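Local coordinates for putative glucoamylase (PDB 3EU8), which is of unestablished function but is probably a glycoside hydrolase, a putative glucoamylase that would release glucose from starch-like glucans, at residues 167-176 / 211-221. Numbering follows the deposited sequence.
Sequences WREVDWNWYR and LAAASPTHGVP. With EDO (1,2-ethanediol), chain S.
Thr217 and Arg168 make the shorter of two direct hydrogen bonds across this contact: Thr217 OG1 donates to Arg168 O at 2.6 Å, meeting a carbonyl near the C-terminal end of helix 154-169. Thr217 reaches it with OG1 between its own backbone N and carbonyl carbon (chi1 54°), which leaves CG2 to lie against the aliphatic part of Arg168. The second bond runs from Asn173 N to His218 O at 3.1 Å, noticeably bent at 139°. Between them a water is gripped four times: it donates to Trp167 O and Val170 O, accepts from Ser215 OG at 2.7 Å, and takes a weak bond from Trp172 NE1. Ser215 OG also accepts from Thr217 N and, at 3.0 Å, from His218 N, so this one hydroxyl forms an ST turn and ST motif just past helix 206-214 while holding the water.

The Trp172 ring lies with one face against the end of helix 206-214; Ala212 CA makes a CH-pi contact over its five-membered ring, 4.0 Å from the centroid, and Val170 CG1, from its own segment, covers the opposite face. Trp167 instead brings its six-membered ring edge to Leu211 O and Ala214 O, and its NE1 is satisfied by Asp416. Farther along, Arg176 NH1 donates to Asn173 OD1 at 2.8 Å, nearly within the guanidinium plane, while Pro221 CD rests over one guanidinium face. Asp171 OD1 accepts from Trp174 N in an Asx motif, its carboxylate lying over one face of the His218 imidazole.

The loops following helices 154-169 and 206-214 are thus joined, with Leu143 of helix 132-149 touching both Trp167 and Leu211, Leu132 touching Trp172, and helix 415-424 supplying Asp416 beside Pro216.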
loop_
_atom_site.group_PDB
_atom_site.type_symbol
_atom_site.label_atom_id
_atom_site.label_comp_id
_atom_site.label_asym_id
_atom_site.label_seq_id
_atom_site.Cartn_x
_atom_site.Cartn_y
_atom_site.Cartn_z
ATOM N N TRP A 167 13.785 8.899 -9.544
ATOM C CA TRP A 167 12.891 9.916 -8.993
ATOM C C TRP A 167 12.836 11.188 -9.840
ATOM O O TRP A 167 11.766 11.710 -10.153
ATOM C CB TRP A 167 13.370 10.233 -7.591
ATOM C CG TRP A 167 12.846 11.492 -6.905
ATOM C CD1 TRP A 167 13.619 12.487 -6.340
ATOM C CD2 TRP A 167 11.481 11.846 -6.615
ATOM N NE1 TRP A 167 12.824 13.421 -5.747
ATOM C CE2 TRP A 167 11.508 13.077 -5.921
ATOM C CE3 TRP A 167 10.239 11.257 -6.892
ATOM C CZ2 TRP A 167 10.337 13.730 -5.489
ATOM C CZ3 TRP A 167 9.092 11.871 -6.439
ATOM C CH2 TRP A 167 9.144 13.126 -5.774
ATOM N N ARG A 168 13.994 11.702 -10.212
ATOM C CA ARG A 168 14.037 12.904 -11.044
ATOM C C ARG A 168 13.387 12.769 -12.410
ATOM O O ARG A 168 12.882 13.743 -12.948
ATOM C CB ARG A 168 15.467 13.368 -11.236
ATOM C CG ARG A 168 16.103 13.926 -9.979
ATOM C CD ARG A 168 17.407 14.605 -10.289
ATOM N NE ARG A 168 18.499 13.678 -10.482
ATOM C CZ ARG A 168 19.251 13.509 -11.573
ATOM N NH1 ARG A 168 19.054 14.162 -12.716
ATOM N NH2 ARG A 168 20.242 12.622 -11.504
ATOM N N GLU A 169 13.442 11.566 -12.973
ATOM C CA GLU A 169 12.907 11.274 -14.304
ATOM C C GLU A 169 11.412 11.170 -14.390
ATOM O O GLU A 169 10.890 11.202 -15.486
ATOM C CB GLU A 169 13.570 9.980 -14.863
ATOM C CG GLU A 169 15.015 10.229 -15.211
ATOM C CD GLU A 169 15.871 9.006 -15.422
ATOM O OE1 GLU A 169 15.559 7.911 -14.929
ATOM O OE2 GLU A 169 16.920 9.164 -16.064
ATOM N N VAL A 170 10.712 11.012 -13.271
ATOM C CA VAL A 170 9.279 10.890 -13.331
ATOM C C VAL A 170 8.657 12.237 -13.733
ATOM O O VAL A 170 8.819 13.231 -13.029
ATOM C CB VAL A 170 8.646 10.374 -12.005
ATOM C CG1 VAL A 170 7.130 10.253 -12.138
ATOM C CG2 VAL A 170 9.265 9.051 -11.570
ATOM N N ASP A 171 7.919 12.252 -14.843
ATOM C CA ASP A 171 7.347 13.510 -15.360
ATOM C C ASP A 171 5.894 13.668 -14.916
ATOM O O ASP A 171 4.969 13.406 -15.690
ATOM C CB ASP A 171 7.472 13.543 -16.896
ATOM C CG ASP A 171 7.182 14.925 -17.487
ATOM O OD1 ASP A 171 6.608 15.754 -16.792
ATOM O OD2 ASP A 171 7.543 15.194 -18.646
ATOM N N TRP A 172 5.700 14.031 -13.651
ATOM C CA TRP A 172 4.363 14.134 -13.049
ATOM C C TRP A 172 3.529 15.176 -13.815
ATOM O O TRP A 172 2.335 15.030 -14.066
ATOM C CB TRP A 172 4.473 14.555 -11.570
ATOM C CG TRP A 172 5.376 13.682 -10.720
ATOM C CD1 TRP A 172 6.682 13.880 -10.471
ATOM C CD2 TRP A 172 5.016 12.470 -10.034
ATOM N NE1 TRP A 172 7.172 12.884 -9.672
ATOM C CE2 TRP A 172 6.160 12.013 -9.377
ATOM C CE3 TRP A 172 3.822 11.730 -9.912
ATOM C CZ2 TRP A 172 6.162 10.847 -8.597
ATOM C CZ3 TRP A 172 3.808 10.615 -9.123
ATOM C CH2 TRP A 172 4.979 10.165 -8.491
ATOM N N ASN A 173 4.192 16.252 -14.186
ATOM C CA ASN A 173 3.538 17.324 -14.928
ATOM C C ASN A 173 2.973 16.869 -16.303
ATOM O O ASN A 173 1.908 17.297 -16.696
ATOM C CB ASN A 173 4.545 18.438 -15.091
ATOM C CG ASN A 173 3.929 19.747 -15.175
ATOM O OD1 ASN A 173 3.314 20.222 -14.209
ATOM N ND2 ASN A 173 4.116 20.406 -16.326
ATOM N N TRP A 174 3.653 15.948 -16.995
ATOM C CA TRP A 174 3.069 15.303 -18.194
ATOM C C TRP A 174 1.643 14.803 -17.991
ATOM O O TRP A 174 0.760 15.001 -18.874
ATOM C CB TRP A 174 3.899 14.121 -18.690
ATOM C CG TRP A 174 3.225 13.384 -19.898
ATOM C CD1 TRP A 174 2.455 12.251 -19.836
ATOM C CD2 TRP A 174 3.241 13.770 -21.296
ATOM N NE1 TRP A 174 2.009 11.909 -21.089
ATOM C CE2 TRP A 174 2.478 12.811 -22.005
ATOM C CE3 TRP A 174 3.855 14.811 -22.022
ATOM C CZ2 TRP A 174 2.290 12.868 -23.399
ATOM C CZ3 TRP A 174 3.667 14.867 -23.428
ATOM C CH2 TRP A 174 2.890 13.891 -24.091
ATOM N N TYR A 175 1.408 14.182 -16.822
ATOM C CA TYR A 175 0.120 13.523 -16.502
ATOM C C TYR A 175 -0.988 14.499 -16.138
ATOM O O TYR A 175 -2.089 14.084 -15.761
ATOM C CB TYR A 175 0.330 12.421 -15.443
ATOM C CG TYR A 175 1.061 11.182 -16.008
ATOM C CD1 TYR A 175 2.434 11.195 -16.225
ATOM C CD2 TYR A 175 0.357 10.029 -16.363
ATOM C CE1 TYR A 175 3.099 10.079 -16.722
ATOM C CE2 TYR A 175 0.996 8.939 -16.880
ATOM C CZ TYR A 175 2.370 8.953 -17.065
ATOM O OH TYR A 175 3.013 7.862 -17.620
ATOM N N ARG A 176 -0.719 15.805 -16.283
ATOM C CA ARG A 176 -1.780 16.821 -16.206
ATOM C C ARG A 176 -2.583 16.983 -17.494
ATOM O O ARG A 176 -3.527 17.761 -17.521
ATOM C CB ARG A 176 -1.221 18.183 -15.835
ATOM C CG ARG A 176 -0.927 18.366 -14.379
ATOM C CD ARG A 176 0.061 19.507 -14.216
ATOM N NE ARG A 176 -0.645 20.760 -14.169
ATOM C CZ ARG A 176 -0.077 21.944 -14.219
ATOM N NH1 ARG A 176 1.232 22.057 -14.376
ATOM N NH2 ARG A 176 -0.844 23.030 -14.127
ATOM N N LEU A 211 3.612 13.504 -3.925
ATOM C CA LEU A 211 4.854 13.274 -4.619
ATOM C C LEU A 211 4.924 14.139 -5.851
ATOM O O LEU A 211 6.007 14.656 -6.181
ATOM C CB LEU A 211 5.026 11.784 -4.967
ATOM C CG LEU A 211 5.392 10.882 -3.800
ATOM C CD1 LEU A 211 5.421 9.399 -4.210
ATOM C CD2 LEU A 211 6.746 11.300 -3.163
ATOM N N ALA A 212 3.797 14.335 -6.545
ATOM C CA ALA A 212 3.785 15.267 -7.697
ATOM C C ALA A 212 4.185 16.698 -7.295
ATOM O O ALA A 212 4.934 17.355 -8.024
ATOM C CB ALA A 212 2.431 15.243 -8.425
ATOM N N ALA A 213 3.712 17.167 -6.127
ATOM C CA ALA A 213 4.078 18.477 -5.606
ATOM C C ALA A 213 5.527 18.505 -5.175
ATOM O O ALA A 213 6.193 19.521 -5.360
ATOM C CB ALA A 213 3.170 18.879 -4.432
ATOM N N ALA A 214 6.009 17.387 -4.638
ATOM C CA ALA A 214 7.384 17.210 -4.160
ATOM C C ALA A 214 8.474 17.175 -5.217
ATOM O O ALA A 214 9.641 17.437 -4.887
ATOM C CB ALA A 214 7.467 15.868 -3.323
ATOM N N SER A 215 8.145 16.748 -6.444
ATOM C CA SER A 215 9.172 16.561 -7.463
ATOM C C SER A 215 10.027 17.849 -7.639
ATOM O O SER A 215 9.489 18.902 -7.893
ATOM C CB SER A 215 8.569 16.169 -8.832
ATOM O OG SER A 215 9.625 16.094 -9.783
ATOM N N PRO A 216 11.352 17.739 -7.512
ATOM C CA PRO A 216 12.224 18.887 -7.800
ATOM C C PRO A 216 12.559 19.069 -9.295
ATOM O O PRO A 216 13.353 19.925 -9.642
ATOM C CB PRO A 216 13.485 18.564 -7.002
ATOM C CG PRO A 216 13.569 17.070 -7.018
ATOM C CD PRO A 216 12.126 16.549 -7.103
ATOM N N THR A 217 11.961 18.261 -10.169
ATOM C CA THR A 217 12.254 18.317 -11.591
ATOM C C THR A 217 11.022 18.558 -12.443
ATOM O O THR A 217 11.084 19.338 -13.396
ATOM C CB THR A 217 12.905 17.017 -12.051
ATOM O OG1 THR A 217 12.074 15.915 -11.674
ATOM C CG2 THR A 217 14.281 16.844 -11.423
ATOM N N HIS A 218 9.941 17.817 -12.182
ATOM C CA HIS A 218 8.723 17.893 -13.008
ATOM C C HIS A 218 7.471 17.967 -12.104
ATOM O O HIS A 218 6.450 17.294 -12.372
ATOM C CB HIS A 218 8.643 16.699 -13.988
ATOM C CG HIS A 218 9.844 16.563 -14.874
ATOM N ND1 HIS A 218 10.183 17.513 -15.820
ATOM C CD2 HIS A 218 10.789 15.592 -14.957
ATOM C CE1 HIS A 218 11.292 17.140 -16.443
ATOM N NE2 HIS A 218 11.689 15.983 -15.932
ATOM N N GLY A 219 7.587 18.787 -11.054
ATOM C CA GLY A 219 6.571 18.994 -10.041
ATOM C C GLY A 219 5.447 19.876 -10.558
ATOM O O GLY A 219 5.612 20.543 -11.565
ATOM N N VAL A 220 4.312 19.839 -9.867
ATOM C CA VAL A 220 3.079 20.511 -10.274
ATOM C C VAL A 220 2.772 21.627 -9.299
ATOM O O VAL A 220 3.250 21.598 -8.159
ATOM C CB VAL A 220 1.880 19.493 -10.327
ATOM C CG1 VAL A 220 2.208 18.327 -11.239
ATOM C CG2 VAL A 220 1.478 18.988 -8.913
ATOM N N PRO A 221 1.994 22.643 -9.740
ATOM C CA PRO A 221 1.590 23.676 -8.818
ATOM C C PRO A 221 0.569 23.169 -7.804
ATOM O O PRO A 221 -0.153 22.172 -8.069
ATOM C CB PRO A 221 0.977 24.757 -9.710
ATOM C CG PRO A 221 0.878 24.247 -11.037
ATOM C CD PRO A 221 1.487 22.878 -11.101
HETATM C C1 EDO S . 22.073 12.910 -15.370
HETATM O O1 EDO S . 22.326 12.617 -13.992
HETATM C C2 EDO S . 20.599 13.248 -15.545
HETATM O O2 EDO S . 20.138 13.070 -16.890
HETATM O O HOH W 1 9.901 13.481 -10.404
#